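Local atomic coordinates of EreC (Klebsiella pneumoniae, PDB entry 6XCQ), a protein that probably hydrolyses the macrolactone ring ester of erythromycin and related macrolides, thereby conferring resistance to these antibiotics. Residues Lys226-Leu229 and Ala230-Pro234. The protein carries 1 engineered substitution. Numbering follows the deposited sequence.
Sequences KLRL and ASLAP
Arg228 and Leu232 meet one helical turn apart at the C-terminal end of helix 212-231, just before the chain enters the short helix 233-236. Leu232 CD1 rests over one face of the Arg228 guanidinium, displaced toward its rim and 3.7 Å from Arg228 CZ. The arginine reaches this place with CG anti to its own backbone N and the chain extended as far as NE; a salt bridge from Arg228 NE to Asp178 holds the same group from outside the pair.

In the backbone, i to i+4 bonds run from Ala230 N to Lys226 O, from Ser231 N to Leu227 O and from Leu232 N to Arg228 O, the last at 3.1 Å. They bend progressively, the N-H...O angle falling from 165° to 137°, and the pattern becomes less regular as Leu232 N also makes a weak bond to Leu229 O.

On the inner side Leu229 packs against Ile252 of helix 244-267, while Lys226 forms a salt bridge with Glu253 of the same helix. Arg228 O has a second donor: Ser231 OG, lodged between its own backbone N and carbonyl carbon (chi1 82°), folds back to hydrogen-bond that oxygen at 2.8 Å.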
loop_
_atom_site.group_PDB
_atom_site.type_symbol
_atom_site.label_atom_id
_atom_site.label_comp_id
_atom_site.label_asym_id
_atom_site.label_seq_id
_atom_site.Cartn_x
_atom_site.Cartn_y
_atom_site.Cartn_z
ATOM N N LYS A 226 0.435 23.220 -10.057
ATOM C CA LYS A 226 1.687 22.568 -9.690
ATOM C C LYS A 226 2.891 23.410 -10.078
ATOM O O LYS A 226 3.869 23.504 -9.325
ATOM C CB LYS A 226 1.775 21.223 -10.392
ATOM C CG LYS A 226 2.990 20.400 -10.028
ATOM C CD LYS A 226 3.042 19.158 -10.898
ATOM C CE LYS A 226 4.464 18.814 -11.291
ATOM N NZ LYS A 226 5.110 17.965 -10.264
ATOM N N LEU A 227 2.859 23.980 -11.280
ATOM C CA LEU A 227 3.991 24.766 -11.763
ATOM C C LEU A 227 4.059 26.133 -11.081
ATOM O O LEU A 227 5.154 26.657 -10.845
ATOM C CB LEU A 227 3.895 24.922 -13.283
ATOM C CG LEU A 227 4.531 23.853 -14.191
ATOM C CD1 LEU A 227 4.315 22.458 -13.680
ATOM C CD2 LEU A 227 3.999 23.978 -15.613
ATOM N N ARG A 228 2.914 26.722 -10.750
ATOM C CA ARG A 228 2.947 27.984 -10.020
ATOM C C ARG A 228 3.555 27.788 -8.635
ATOM O O ARG A 228 4.430 28.557 -8.215
ATOM C CB ARG A 228 1.548 28.591 -9.915
ATOM C CG ARG A 228 1.552 29.880 -9.077
ATOM C CD ARG A 228 0.166 30.506 -8.920
ATOM N NE ARG A 228 0.159 31.592 -7.937
ATOM C CZ ARG A 228 0.503 32.857 -8.196
ATOM N NH1 ARG A 228 0.919 33.214 -9.408
ATOM N NH2 ARG A 228 0.462 33.766 -7.226
ATOM N N LEU A 229 3.140 26.734 -7.926
ATOM C CA LEU A 229 3.632 26.536 -6.565
ATOM C C LEU A 229 5.127 26.278 -6.554
ATOM O O LEU A 229 5.850 26.808 -5.703
ATOM C CB LEU A 229 2.901 25.374 -5.889
ATOM C CG LEU A 229 1.656 25.720 -5.068
ATOM C CD1 LEU A 229 2.023 26.147 -3.662
ATOM C CD2 LEU A 229 0.845 26.804 -5.749
ATOM N N ALA A 230 5.609 25.434 -7.470
ATOM C CA ALA A 230 7.042 25.174 -7.512
ATOM C C ALA A 230 7.814 26.447 -7.851
ATOM O O ALA A 230 8.904 26.681 -7.315
ATOM C CB ALA A 230 7.345 24.065 -8.516
ATOM N N SER A 231 7.261 27.285 -8.730
ATOM C CA SER A 231 7.969 28.502 -9.114
ATOM C C SER A 231 8.077 29.481 -7.949
ATOM O O SER A 231 9.042 30.258 -7.886
ATOM C CB SER A 231 7.276 29.154 -10.315
ATOM O OG SER A 231 6.163 29.937 -9.916
ATOM N N LEU A 232 7.128 29.451 -7.013
ATOM C CA LEU A 232 7.126 30.376 -5.883
ATOM C C LEU A 232 7.769 29.804 -4.631
ATOM O O LEU A 232 7.751 30.470 -3.585
ATOM C CB LEU A 232 5.688 30.816 -5.558
ATOM C CG LEU A 232 5.028 31.601 -6.695
ATOM C CD1 LEU A 232 3.595 31.979 -6.338
ATOM C CD2 LEU A 232 5.855 32.860 -7.057
ATOM N N ALA A 233 8.339 28.603 -4.708
ATOM C CA ALA A 233 8.859 27.940 -3.515
ATOM C C ALA A 233 9.767 28.818 -2.662
ATOM O O ALA A 233 9.613 28.798 -1.429
ATOM C CB ALA A 233 9.591 26.642 -3.913
ATOM N N PRO A 234 10.711 29.591 -3.213
ATOM C CA PRO A 234 11.610 30.346 -2.326
ATOM C C PRO A 234 10.869 31.341 -1.445
ATOM O O PRO A 234 11.306 31.596 -0.316
ATOM C CB PRO A 234 12.566 31.044 -3.304
ATOM C CG PRO A 234 12.534 30.185 -4.520
ATOM C CD PRO A 234 11.109 29.727 -4.623
#